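Local coordinates for protein endo-beta-mannanase (Opitutaceae bacterium TAV5, PDB 7BOB) that probably cleaves beta-1,4-linked mannosides from chain ends as a family 5 glycoside hydrolase active in the hindgut of a wood-feeding termite, at residues T204-G209 and P229-I234; N119-P124 and A169-W174; E156-P161 and D196-I201. All blocks are in the same frame, centred on the assembly; numbering follows the deposited sequence.

Contact 1 (T204-G209 and P229-I234); sequences TGWRLG and PAQPGI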
ATOM      1  N   THR A 204      -1.462  17.511   1.420  1.00 48.70           N
ATOM      2  CA  THR A 204      -0.510  17.789   0.359  1.00 46.89           C
ATOM      3  C   THR A 204       0.566  18.753   0.807  1.00 46.61           C
ATOM      4  O   THR A 204       1.436  19.083   0.011  1.00 48.01           O
ATOM      5  CB  THR A 204      -1.231  18.395  -0.840  1.00 49.28           C
ATOM      6  OG1 THR A 204      -1.726  19.695  -0.456  1.00 46.69           O
ATOM      7  CG2 THR A 204      -2.408  17.511  -1.265  1.00 44.96           C
ATOM      8  N   GLY A 205       0.508  19.228   2.056  1.00 48.19           N
ATOM      9  CA  GLY A 205       1.294  20.355   2.497  1.00 45.49           C
ATOM     10  C   GLY A 205       0.640  21.700   2.245  1.00 50.79           C
ATOM     11  O   GLY A 205       1.155  22.722   2.722  1.00 46.34           O
ATOM     12  N   TRP A 206      -0.487  21.736   1.522  1.00 46.62           N
ATOM     13  CA  TRP A 206      -1.237  22.975   1.296  1.00 47.34           C
ATOM     14  C   TRP A 206      -2.419  22.950   2.263  1.00 50.74           C
ATOM     15  O   TRP A 206      -3.459  22.342   1.986  1.00 51.09           O
ATOM     16  CB  TRP A 206      -1.652  23.095  -0.166  1.00 42.27           C
ATOM     17  CG  TRP A 206      -0.460  23.397  -1.064  1.00 46.80           C
ATOM     18  CD1 TRP A 206       0.356  22.487  -1.691  1.00 49.64           C
ATOM     19  CD2 TRP A 206       0.057  24.695  -1.402  1.00 46.24           C
ATOM     20  NE1 TRP A 206       1.343  23.140  -2.401  1.00 47.45           N
ATOM     21  CE2 TRP A 206       1.181  24.493  -2.241  1.00 48.37           C
ATOM     22  CE3 TRP A 206      -0.320  26.008  -1.076  1.00 44.39           C
ATOM     23  CZ2 TRP A 206       1.927  25.556  -2.764  1.00 47.69           C
ATOM     24  CZ3 TRP A 206       0.422  27.056  -1.588  1.00 49.94           C
ATOM     25  CH2 TRP A 206       1.532  26.827  -2.432  1.00 47.66           C
ATOM     26  N   ARG A 207      -2.248  23.595   3.414  1.00 49.31           N
ATOM     27  CA  ARG A 207      -3.083  23.336   4.577  1.00 48.10           C
ATOM     28  C   ARG A 207      -3.897  24.551   4.980  1.00 52.99           C
ATOM     29  O   ARG A 207      -3.464  25.701   4.827  1.00 48.26           O
ATOM     30  CB  ARG A 207      -2.236  22.914   5.763  1.00 49.45           C
ATOM     31  CG  ARG A 207      -1.517  21.592   5.546  1.00 46.25           C
ATOM     32  CD  ARG A 207      -0.416  21.421   6.566  1.00 45.79           C
ATOM     33  NE  ARG A 207       0.061  20.043   6.616  1.00 44.59           N
ATOM     34  CZ  ARG A 207       0.978  19.607   7.473  1.00 47.09           C
ATOM     35  NH1 ARG A 207       1.520  20.453   8.346  1.00 40.81           N
ATOM     36  NH2 ARG A 207       1.343  18.321   7.466  1.00 45.78           N
ATOM     37  N   LEU A 208      -5.086  24.265   5.503  1.00 51.76           N
ATOM     38  CA  LEU A 208      -5.900  25.234   6.223  1.00 50.84           C
ATOM     39  C   LEU A 208      -5.541  25.119   7.695  1.00 53.49           C
ATOM     40  O   LEU A 208      -5.881  24.127   8.336  1.00 55.85           O
ATOM     41  CB  LEU A 208      -7.390  24.949   6.032  1.00 48.91           C
ATOM     42  CG  LEU A 208      -7.905  24.805   4.601  1.00 49.39           C
ATOM     43  CD1 LEU A 208      -9.355  24.362   4.608  1.00 44.02           C
ATOM     44  CD2 LEU A 208      -7.758  26.134   3.875  1.00 48.99           C
ATOM     45  N   GLY A 209      -4.849  26.109   8.237  1.00 52.90           N
ATOM     46  CA  GLY A 209      -4.702  26.123   9.678  1.00 54.02           C
ATOM     47  C   GLY A 209      -3.288  26.096  10.209  1.00 69.81           C
ATOM     48  O   GLY A 209      -2.652  25.029  10.303  1.00 78.66           O
ATOM     49  N   PRO A 229      -1.919  31.358   8.260  1.00 58.71           N
ATOM     50  CA  PRO A 229      -0.445  31.298   8.368  1.00 58.66           C
ATOM     51  C   PRO A 229       0.197  30.018   7.827  1.00 57.62           C
ATOM     52  O   PRO A 229       1.410  30.023   7.569  1.00 58.19           O
ATOM     53  CB  PRO A 229      -0.198  31.434   9.878  1.00 66.49           C
ATOM     54  CG  PRO A 229      -1.481  32.012  10.435  1.00 70.20           C
ATOM     55  CD  PRO A 229      -2.576  31.479   9.571  1.00 61.61           C
ATOM     56  N   ALA A 230      -0.559  28.930   7.651  1.00 51.35           N
ATOM     57  CA  ALA A 230       0.012  27.737   7.040  1.00 52.95           C
ATOM     58  C   ALA A 230       0.286  27.940   5.567  1.00 54.58           C
ATOM     59  O   ALA A 230       1.009  27.138   4.969  1.00 51.25           O
ATOM     60  CB  ALA A 230      -0.911  26.533   7.220  1.00 52.67           C
ATOM     61  N   GLN A 231      -0.278  28.999   4.978  1.00 55.30           N
ATOM     62  CA  GLN A 231       0.011  29.428   3.612  1.00 53.20           C
ATOM     63  C   GLN A 231       0.554  30.851   3.706  1.00 54.72           C
ATOM     64  O   GLN A 231      -0.172  31.834   3.472  1.00 51.69           O
ATOM     65  CB  GLN A 231      -1.233  29.333   2.730  1.00 53.73           C
ATOM     66  CG  GLN A 231      -1.678  27.885   2.455  1.00 53.63           C
ATOM     67  CD  GLN A 231      -2.985  27.809   1.683  1.00 51.20           C
ATOM     68  OE1 GLN A 231      -3.250  28.632   0.815  1.00 55.35           O
ATOM     69  NE2 GLN A 231      -3.816  26.838   2.014  1.00 52.51           N
ATOM     70  N   PRO A 232       1.828  31.000   4.052  1.00 54.98           N
ATOM     71  CA  PRO A 232       2.363  32.336   4.332  1.00 53.43           C
ATOM     72  C   PRO A 232       2.332  33.215   3.095  1.00 55.52           C
ATOM     73  O   PRO A 232       2.636  32.776   1.983  1.00 52.19           O
ATOM     74  CB  PRO A 232       3.797  32.054   4.781  1.00 52.23           C
ATOM     75  CG  PRO A 232       4.134  30.759   4.094  1.00 54.07           C
ATOM     76  CD  PRO A 232       2.865  29.963   4.154  1.00 55.64           C
ATOM     77  N   GLY A 233       1.943  34.467   3.298  1.00 52.70           N
ATOM     78  CA  GLY A 233       1.915  35.404   2.196  1.00 54.82           C
ATOM     79  C   GLY A 233       0.714  35.309   1.282  1.00 56.41           C
ATOM     80  O   GLY A 233       0.683  36.016   0.272  1.00 53.66           O
ATOM     81  N   ILE A 234      -0.281  34.474   1.600  1.00 50.10           N
ATOM     82  CA  ILE A 234      -1.459  34.294   0.753  1.00 50.16           C
ATOM     83  C   ILE A 234      -2.610  35.107   1.340  1.00 52.96           C
ATOM     84  O   ILE A 234      -3.012  34.883   2.487  1.00 51.13           O
ATOM     85  CB  ILE A 234      -1.840  32.810   0.637  1.00 54.99           C
ATOM     86  CG1 ILE A 234      -0.714  32.029  -0.060  1.00 50.26           C
ATOM     87  CG2 ILE A 234      -3.163  32.668  -0.110  1.00 50.82           C
ATOM     88  CD1 ILE A 234      -0.570  32.386  -1.508  1.00 48.56           C
TER
HETATM   89  O   HOH W   1       0.064  25.167   3.179  1.00 47.50           O
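The amide of Gln-231 and the methyl of Ala-230 meet the same backbone carbonyl, that of Arg-207. Gln-231 NE2 donates to Arg-207 O over 3.1 Å, with an N-H...O angle of 148°, and it comes from well above the carbonyl plane instead of along a lone pair. Its extended chain passes Trp-206, whose CE3 lies 4.2 Å from Gln-231 CG. Ala-230 points toward the other segment, its CB 3.6 Å from Arg-207 O and 3.8 Å from Gly-209 C. A water also joins the two backbones: it donates hydrogen bonds to Gly-205 O and, at 2.8 Å, to Ala-230 O, and accepts one from Arg-207 N.

Several of these groups have further partners. Gln-231 NE2 has a second acceptor in Gln-199 OE1, while Asn-228 donates to Arg-207 O and accepts from Gly-209 N. The guanidinium of Arg-207 leads away to a salt bridge with Asp-203. Thr-204 OG1 accepts from Trp-206 N in an ST turn, and a type II turn from Gln-231 to Ile-234 bends the segment 229-234.

Two irregular arms of the connection between the fifth and sixth barrel strands, packed on helix 168-183, are thus joined by one side-chain amide bond to a carbonyl and by a water that satisfies two carbonyls and an N-H where the two backbones make no direct bond.

Contact 2 (N119-P124 and A169-W174); sequences NLFSDP and AQVHEW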
ATOM      1  N   ASN A 119      12.472  18.343  -7.548  1.00 52.56           N
ATOM      2  CA  ASN A 119      11.199  18.606  -6.913  1.00 49.44           C
ATOM      3  C   ASN A 119      10.931  20.103  -6.885  1.00 52.53           C
ATOM      4  O   ASN A 119      11.746  20.867  -6.358  1.00 52.55           O
ATOM      5  CB  ASN A 119      11.219  18.042  -5.497  1.00 47.77           C
ATOM      6  CG  ASN A 119       9.910  18.287  -4.754  1.00 51.47           C
ATOM      7  OD1 ASN A 119       9.658  19.388  -4.267  1.00 51.49           O
ATOM      8  ND2 ASN A 119       9.072  17.252  -4.668  1.00 50.34           N
ATOM      9  N   LEU A 120       9.772  20.511  -7.422  1.00 50.32           N
ATOM     10  CA  LEU A 120       9.460  21.933  -7.560  1.00 52.53           C
ATOM     11  C   LEU A 120       9.649  22.688  -6.248  1.00 51.16           C
ATOM     12  O   LEU A 120      10.100  23.838  -6.244  1.00 52.31           O
ATOM     13  CB  LEU A 120       8.021  22.123  -8.071  1.00 49.20           C
ATOM     14  CG  LEU A 120       7.563  23.592  -8.198  1.00 51.35           C
ATOM     15  CD1 LEU A 120       8.076  24.213  -9.488  1.00 50.86           C
ATOM     16  CD2 LEU A 120       6.034  23.782  -8.076  1.00 47.37           C
ATOM     17  N   PHE A 121       9.336  22.051  -5.121  1.00 46.50           N
ATOM     18  CA  PHE A 121       9.291  22.756  -3.847  1.00 48.91           C
ATOM     19  C   PHE A 121      10.604  22.723  -3.073  1.00 50.56           C
ATOM     20  O   PHE A 121      10.889  23.654  -2.309  1.00 50.18           O
ATOM     21  CB  PHE A 121       8.189  22.159  -2.958  1.00 49.43           C
ATOM     22  CG  PHE A 121       6.812  22.207  -3.570  1.00 49.23           C
ATOM     23  CD1 PHE A 121       6.242  23.422  -3.940  1.00 50.54           C
ATOM     24  CD2 PHE A 121       6.083  21.037  -3.762  1.00 47.61           C
ATOM     25  CE1 PHE A 121       4.961  23.473  -4.493  1.00 47.39           C
ATOM     26  CE2 PHE A 121       4.800  21.075  -4.303  1.00 49.04           C
ATOM     27  CZ  PHE A 121       4.235  22.300  -4.673  1.00 47.24           C
ATOM     28  N   SER A 122      11.396  21.661  -3.214  1.00 48.94           N
ATOM     29  CA  SER A 122      12.542  21.440  -2.344  1.00 52.40           C
ATOM     30  C   SER A 122      13.882  21.572  -3.037  1.00 53.25           C
ATOM     31  O   SER A 122      14.884  21.831  -2.361  1.00 56.00           O
ATOM     32  CB  SER A 122      12.473  20.038  -1.741  1.00 49.33           C
ATOM     33  OG  SER A 122      12.387  19.118  -2.809  1.00 52.65           O
ATOM     34  N   ASP A 123      13.938  21.334  -4.341  1.00 51.77           N
ATOM     35  CA  ASP A 123      15.209  21.399  -5.043  1.00 56.05           C
ATOM     36  C   ASP A 123      15.809  22.802  -4.929  1.00 55.45           C
ATOM     37  O   ASP A 123      15.117  23.790  -5.218  1.00 55.12           O
ATOM     38  CB  ASP A 123      15.056  21.038  -6.516  1.00 54.13           C
ATOM     39  CG  ASP A 123      16.367  21.144  -7.244  1.00 57.40           C
ATOM     40  OD1 ASP A 123      17.308  20.464  -6.793  1.00 56.54           O
ATOM     41  OD2 ASP A 123      16.482  21.922  -8.215  1.00 58.48           O
ATOM     42  N   PRO A 124      17.074  22.933  -4.506  1.00 58.76           N
ATOM     43  CA  PRO A 124      17.649  24.285  -4.335  1.00 53.86           C
ATOM     44  C   PRO A 124      17.601  25.127  -5.600  1.00 54.97           C
ATOM     45  O   PRO A 124      17.225  26.311  -5.550  1.00 52.61           O
ATOM     46  CB  PRO A 124      19.085  23.985  -3.880  1.00 54.86           C
ATOM     47  CG  PRO A 124      18.953  22.648  -3.148  1.00 56.52           C
ATOM     48  CD  PRO A 124      17.965  21.873  -3.983  1.00 53.82           C
ATOM     49  N   ALA A 169       6.941  21.204   5.697  1.00 52.79           N
ATOM     50  CA  ALA A 169       7.839  22.314   5.998  1.00 52.22           C
ATOM     51  C   ALA A 169       8.435  22.909   4.722  1.00 56.30           C
ATOM     52  O   ALA A 169       8.578  24.137   4.605  1.00 56.82           O
ATOM     53  CB  ALA A 169       8.955  21.848   6.942  1.00 51.74           C
ATOM     54  N   GLN A 170       8.777  22.051   3.749  1.00 50.73           N
ATOM     55  CA  GLN A 170       9.372  22.535   2.507  1.00 52.21           C
ATOM     56  C   GLN A 170       8.349  23.246   1.622  1.00 54.67           C
ATOM     57  O   GLN A 170       8.692  24.215   0.928  1.00 54.50           O
ATOM     58  CB  GLN A 170      10.018  21.373   1.747  1.00 54.33           C
ATOM     59  CG  GLN A 170      11.399  20.979   2.256  1.00 48.03           C
ATOM     60  CD  GLN A 170      11.821  19.624   1.750  1.00 53.62           C
ATOM     61  OE1 GLN A 170      10.986  18.753   1.501  1.00 55.97           O
ATOM     62  NE2 GLN A 170      13.124  19.423   1.619  1.00 53.49           N
ATOM     63  N   VAL A 171       7.105  22.752   1.590  1.00 49.39           N
ATOM     64  CA  VAL A 171       6.049  23.447   0.859  1.00 50.86           C
ATOM     65  C   VAL A 171       5.768  24.796   1.497  1.00 52.93           C
ATOM     66  O   VAL A 171       5.597  25.806   0.801  1.00 52.13           O
ATOM     67  CB  VAL A 171       4.770  22.591   0.796  1.00 51.26           C
ATOM     68  CG1 VAL A 171       3.571  23.433   0.303  1.00 47.21           C
ATOM     69  CG2 VAL A 171       4.986  21.344  -0.069  1.00 49.69           C
ATOM     70  N   HIS A 172       5.702  24.832   2.831  1.00 50.38           N
ATOM     71  CA  HIS A 172       5.510  26.092   3.540  1.00 52.30           C
ATOM     72  C   HIS A 172       6.601  27.089   3.176  1.00 57.30           C
ATOM     73  O   HIS A 172       6.314  28.270   2.924  1.00 51.12           O
ATOM     74  CB  HIS A 172       5.482  25.828   5.046  1.00 54.63           C
ATOM     75  CG  HIS A 172       5.283  27.048   5.893  1.00 53.87           C
ATOM     76  ND1 HIS A 172       4.135  27.265   6.625  1.00 59.25           N
ATOM     77  CD2 HIS A 172       6.104  28.089   6.165  1.00 54.96           C
ATOM     78  CE1 HIS A 172       4.248  28.397   7.297  1.00 55.72           C
ATOM     79  NE2 HIS A 172       5.434  28.917   7.034  1.00 58.06           N
ATOM     80  N   GLU A 173       7.860  26.616   3.106  1.00 55.80           N
ATOM     81  CA  GLU A 173       8.972  27.502   2.798  1.00 52.39           C
ATOM     82  C   GLU A 173       8.909  27.982   1.354  1.00 57.29           C
ATOM     83  O   GLU A 173       9.178  29.155   1.076  1.00 59.28           O
ATOM     84  CB  GLU A 173      10.304  26.796   3.090  1.00 54.90           C
ATOM     85  CG  GLU A 173      11.566  27.550   2.652  1.00 53.65           C
ATOM     86  CD  GLU A 173      11.755  28.894   3.381  1.00 59.53           C
ATOM     87  OE1 GLU A 173      11.071  29.158   4.390  1.00 64.19           O
ATOM     88  OE2 GLU A 173      12.595  29.700   2.943  1.00 62.21           O
ATOM     89  N   TRP A 174       8.568  27.093   0.419  1.00 55.03           N
ATOM     90  CA  TRP A 174       8.475  27.491  -0.981  1.00 51.87           C
ATOM     91  C   TRP A 174       7.426  28.572  -1.165  1.00 56.87           C
ATOM     92  O   TRP A 174       7.618  29.524  -1.945  1.00 56.01           O
ATOM     93  CB  TRP A 174       8.131  26.278  -1.832  1.00 52.63           C
ATOM     94  CG  TRP A 174       8.049  26.540  -3.291  1.00 53.14           C
ATOM     95  CD1 TRP A 174       9.068  26.437  -4.200  1.00 50.23           C
ATOM     96  CD2 TRP A 174       6.881  26.904  -4.032  1.00 50.67           C
ATOM     97  NE1 TRP A 174       8.603  26.724  -5.458  1.00 51.94           N
ATOM     98  CE2 TRP A 174       7.265  27.018  -5.384  1.00 51.13           C
ATOM     99  CE3 TRP A 174       5.550  27.147  -3.687  1.00 50.10           C
ATOM    100  CZ2 TRP A 174       6.366  27.369  -6.390  1.00 50.65           C
ATOM    101  CZ3 TRP A 174       4.655  27.494  -4.689  1.00 48.43           C
ATOM    102  CH2 TRP A 174       5.065  27.598  -6.023  1.00 52.72           C
TER
HETATM  103  O   HOH W   2      10.283  26.206  -7.783  1.00 52.08           O
HETATM  104  O   HOH W   3      11.130  24.664   0.126  1.00 51.36           O
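In this (beta/alpha)8 barrel the loop that follows the third strand, residues 119-124, lies against helix 168-183, which comes after the fourth strand. The main bump is the ring of Phe-121, which fits between Val-171 and Trp-174, one helical turn's worth of side chains. With CG anti to its carbonyl carbon (chi1 -58°), the phenyl turns its edge to the face of the indole: CD1 of Phe-121 stands 3.5 Å from CD2 of Trp-174, and the two ring planes are 82° apart, a T-shaped pair. One face of the same phenyl is taken by Val-171, whose CG2 sits 4.2 Å from the ring centroid in a CH-pi contact, offset toward the rim. Phe-121 is therefore held both at its edge and on a face, which probably restricts its rotation.

Trp-174 swings its indole out from the helix with CG anti to the backbone N (chi1 -178°). Farther along this ring Leu-120 fills in, its CD2 4.0 Å from Trp-174 CZ2, and Phe-100 adds another edge-to-face partner. At the other end of the contact the extended Gln-170 lays its amide beside Ser-122, NE2 to CB 3.5 Å, while its OE1 is held by Thr-167 N.

The loop keeps its curl through Asn-119, whose OD1 accepts from Phe-121 N, an Asx turn, and from Ser-122 N, which extends it to an Asx motif; this probably helps to set the backbone from which the phenyl projects. Polar groups between loop and helix are bridged by water. One links the carbonyls Phe-121 O and Gln-170 O, donating to both. Another lies at the edge of the indole, in its plane, accepting a hydrogen bond from Trp-174 NE1 at 2.9 Å and donating one to Leu-120 O at 2.8 Å.

Contact 3 (E156-P161 and D196-I201); sequences ELDALP and DHQQVI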
ATOM      1  N   GLU A 156      -3.431  24.844  -8.884  1.00 45.67           N
ATOM      2  CA  GLU A 156      -3.599  23.545  -8.228  1.00 47.32           C
ATOM      3  C   GLU A 156      -2.246  22.951  -7.864  1.00 45.85           C
ATOM      4  O   GLU A 156      -1.933  21.800  -8.180  1.00 48.87           O
ATOM      5  CB  GLU A 156      -4.412  22.597  -9.110  1.00 46.73           C
ATOM      6  CG  GLU A 156      -5.788  23.180  -9.472  1.00 46.61           C
ATOM      7  CD  GLU A 156      -6.813  22.138  -9.874  1.00 50.79           C
ATOM      8  OE1 GLU A 156      -6.421  21.074 -10.424  1.00 54.23           O
ATOM      9  OE2 GLU A 156      -8.024  22.394  -9.644  1.00 54.17           O
ATOM     10  N   LEU A 157      -1.424  23.775  -7.209  1.00 43.66           N
ATOM     11  CA  LEU A 157      -0.087  23.340  -6.844  1.00 46.20           C
ATOM     12  C   LEU A 157      -0.144  22.156  -5.895  1.00 51.50           C
ATOM     13  O   LEU A 157       0.827  21.402  -5.791  1.00 47.89           O
ATOM     14  CB  LEU A 157       0.697  24.497  -6.224  1.00 46.47           C
ATOM     15  CG  LEU A 157       1.078  25.633  -7.200  1.00 47.67           C
ATOM     16  CD1 LEU A 157       1.304  26.956  -6.454  1.00 45.05           C
ATOM     17  CD2 LEU A 157       2.291  25.254  -8.042  1.00 45.32           C
ATOM     18  N   ASP A 158      -1.280  21.964  -5.225  1.00 47.35           N
ATOM     19  CA  ASP A 158      -1.456  20.857  -4.306  1.00 48.39           C
ATOM     20  C   ASP A 158      -1.797  19.546  -5.008  1.00 47.36           C
ATOM     21  O   ASP A 158      -1.855  18.512  -4.344  1.00 53.24           O
ATOM     22  CB  ASP A 158      -2.555  21.215  -3.319  1.00 47.33           C
ATOM     23  CG  ASP A 158      -3.877  21.444  -4.010  1.00 47.54           C
ATOM     24  OD1 ASP A 158      -3.985  22.363  -4.814  1.00 51.21           O
ATOM     25  OD2 ASP A 158      -4.817  20.685  -3.786  1.00 55.37           O
ATOM     26  N   ALA A 159      -2.083  19.575  -6.305  1.00 49.34           N
ATOM     27  CA  ALA A 159      -2.329  18.371  -7.081  1.00 48.24           C
ATOM     28  C   ALA A 159      -1.047  17.758  -7.628  1.00 52.51           C
ATOM     29  O   ALA A 159      -1.091  16.652  -8.174  1.00 52.04           O
ATOM     30  CB  ALA A 159      -3.267  18.687  -8.251  1.00 45.98           C
ATOM     31  N   LEU A 160       0.072  18.472  -7.509  1.00 49.42           N
ATOM     32  CA  LEU A 160       1.321  18.059  -8.116  1.00 49.88           C
ATOM     33  C   LEU A 160       1.895  16.839  -7.394  1.00 50.18           C
ATOM     34  O   LEU A 160       1.879  16.781  -6.157  1.00 46.06           O
ATOM     35  CB  LEU A 160       2.331  19.198  -8.058  1.00 44.84           C
ATOM     36  CG  LEU A 160       2.104  20.352  -9.033  1.00 45.57           C
ATOM     37  CD1 LEU A 160       2.960  21.545  -8.634  1.00 43.58           C
ATOM     38  CD2 LEU A 160       2.372  19.909 -10.473  1.00 46.42           C
ATOM     39  N   PRO A 161       2.435  15.869  -8.132  1.00 45.02           N
ATOM     40  CA  PRO A 161       3.149  14.765  -7.461  1.00 51.11           C
ATOM     41  C   PRO A 161       4.223  15.275  -6.523  1.00 50.58           C
ATOM     42  O   PRO A 161       4.545  14.604  -5.537  1.00 47.65           O
ATOM     43  CB  PRO A 161       3.774  13.958  -8.615  1.00 46.00           C
ATOM     44  CG  PRO A 161       3.336  14.597  -9.884  1.00 52.18           C
ATOM     45  CD  PRO A 161       2.694  15.935  -9.578  1.00 46.78           C
ATOM     46  N   ASP A 196      -6.985  23.613  -4.715  1.00 48.33           N
ATOM     47  CA  ASP A 196      -8.326  23.082  -4.891  1.00 39.65           C
ATOM     48  C   ASP A 196      -8.799  22.409  -3.610  1.00 44.97           C
ATOM     49  O   ASP A 196      -8.273  22.692  -2.527  1.00 45.63           O
ATOM     50  CB  ASP A 196      -8.383  22.133  -6.100  1.00 43.06           C
ATOM     51  CG  ASP A 196      -7.495  20.890  -5.942  1.00 50.15           C
ATOM     52  OD1 ASP A 196      -7.164  20.520  -4.803  1.00 47.70           O
ATOM     53  OD2 ASP A 196      -7.127  20.266  -6.965  1.00 56.42           O
ATOM     54  N   HIS A 197      -9.776  21.506  -3.718  1.00 43.85           N
ATOM     55  CA  HIS A 197     -10.370  20.913  -2.527  1.00 44.90           C
ATOM     56  C   HIS A 197      -9.449  19.911  -1.836  1.00 45.61           C
ATOM     57  O   HIS A 197      -9.749  19.496  -0.711  1.00 45.61           O
ATOM     58  CB  HIS A 197     -11.723  20.278  -2.882  1.00 44.04           C
ATOM     59  CG  HIS A 197     -11.625  19.080  -3.778  1.00 47.08           C
ATOM     60  ND1 HIS A 197     -10.941  19.095  -4.977  1.00 46.48           N
ATOM     61  CD2 HIS A 197     -12.132  17.828  -3.649  1.00 43.87           C
ATOM     62  CE1 HIS A 197     -11.015  17.898  -5.539  1.00 46.98           C
ATOM     63  NE2 HIS A 197     -11.731  17.110  -4.754  1.00 44.00           N
ATOM     64  N   GLN A 198      -8.316  19.550  -2.440  1.00 44.60           N
ATOM     65  CA  GLN A 198      -7.395  18.685  -1.718  1.00 46.12           C
ATOM     66  C   GLN A 198      -6.802  19.359  -0.494  1.00 45.31           C
ATOM     67  O   GLN A 198      -6.239  18.660   0.356  1.00 44.06           O
ATOM     68  CB  GLN A 198      -6.304  18.184  -2.649  1.00 46.01           C
ATOM     69  CG  GLN A 198      -6.910  17.478  -3.831  1.00 50.54           C
ATOM     70  CD  GLN A 198      -6.050  16.395  -4.335  1.00 57.03           C
ATOM     71  OE1 GLN A 198      -5.723  15.475  -3.601  1.00 58.83           O
ATOM     72  NE2 GLN A 198      -5.618  16.507  -5.594  1.00 65.36           N
ATOM     73  N   GLN A 199      -6.947  20.681  -0.362  1.00 39.81           N
ATOM     74  CA  GLN A 199      -6.666  21.315   0.919  1.00 41.31           C
ATOM     75  C   GLN A 199      -7.483  20.686   2.040  1.00 45.65           C
ATOM     76  O   GLN A 199      -7.021  20.644   3.189  1.00 45.26           O
ATOM     77  CB  GLN A 199      -6.980  22.812   0.868  1.00 45.81           C
ATOM     78  CG  GLN A 199      -6.185  23.624  -0.128  1.00 45.80           C
ATOM     79  CD  GLN A 199      -6.713  25.046  -0.213  1.00 45.54           C
ATOM     80  OE1 GLN A 199      -6.298  25.920   0.551  1.00 42.18           O
ATOM     81  NE2 GLN A 199      -7.665  25.267  -1.106  1.00 41.98           N
ATOM     82  N   VAL A 200      -8.703  20.227   1.736  1.00 43.69           N
ATOM     83  CA  VAL A 200      -9.607  19.659   2.739  1.00 38.30           C
ATOM     84  C   VAL A 200      -9.476  18.140   2.832  1.00 43.61           C
ATOM     85  O   VAL A 200      -9.443  17.577   3.928  1.00 42.31           O
ATOM     86  CB  VAL A 200     -11.067  20.050   2.427  1.00 40.83           C
ATOM     87  CG1 VAL A 200     -11.996  19.455   3.476  1.00 42.70           C
ATOM     88  CG2 VAL A 200     -11.230  21.575   2.370  1.00 42.98           C
ATOM     89  N   ILE A 201      -9.431  17.450   1.688  1.00 41.70           N
ATOM     90  CA  ILE A 201      -9.558  15.997   1.665  1.00 42.36           C
ATOM     91  C   ILE A 201      -8.216  15.253   1.639  1.00 43.58           C
ATOM     92  O   ILE A 201      -8.217  14.016   1.724  1.00 43.39           O
ATOM     93  CB  ILE A 201     -10.430  15.545   0.475  1.00 42.98           C
ATOM     94  CG1 ILE A 201      -9.690  15.795  -0.849  1.00 42.01           C
ATOM     95  CG2 ILE A 201     -11.835  16.255   0.507  1.00 43.11           C
ATOM     96  CD1 ILE A 201     -10.200  14.962  -2.006  1.00 41.52           C
TER
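Three carboxylates gather where the fourth and fifth strands of the (beta/alpha)8 barrel give way to their loops, and they are set almost crosswise. The planes of Asp-158 and Asp-196 stand 86° apart, those of Glu-156 and Asp-196 77°. Both aspartates place CG in the crowded position between backbone N and carbonyl carbon, which turns their acid groups to each other until Asp-158 OD2 lies 2.6 Å from Asp-196 OD1. At that separation one of the two acids probably carries a proton. Asp-158 OD1 meanwhile accepts from Asp-196 N at 3.3 Å, so one carboxylate touches both backbone and side chain of its partner; an alanine in place of Asp-158 would remove both carboxylate oxygens and would probably leave Asp-196 less firmly placed.

Glu-156 approaches the other oxygen of Asp-196, its OE2 3.5 Å from Asp-196 OD2, two like charges that would probably raise each other's pKa. This OE2 is bound by His-240 and lies close to Glu-281 on the seventh strand, an arrangement consistent with the paired glutamates of family 5 active sites.

Across from Asp-158 the bent chain of Gln-198 runs obliquely, its CB 3.1 Å from Asp-158 OD2. Asp-196 OD1 also caps the helix 198-201: it accepts from Gln-198 N, at 2.8 Å, from above the carboxylate plane.

How the contacts relate
From the N terminus, the loop 119-124 comes first, after the third barrel strand, and contact 2 closes on it only when helix 168-183 arrives. Before that, 156-161 has left the fourth strand, and its partner 196-201 follows the fifth; contacts 2 and 3 therefore cross. Contact 1 opens just after contact 3 has closed and lies in series with both, folding back the long loop that leads to strand 237-241. Trp-206 of contact 1 joins all three, packing on Val-171 and Asp-158, and Leu-157 of contact 3 packs on Phe-121 and Trp-174 of contact 2. Together they tie the loops after strands three, four and five to one another and to helix 168-183.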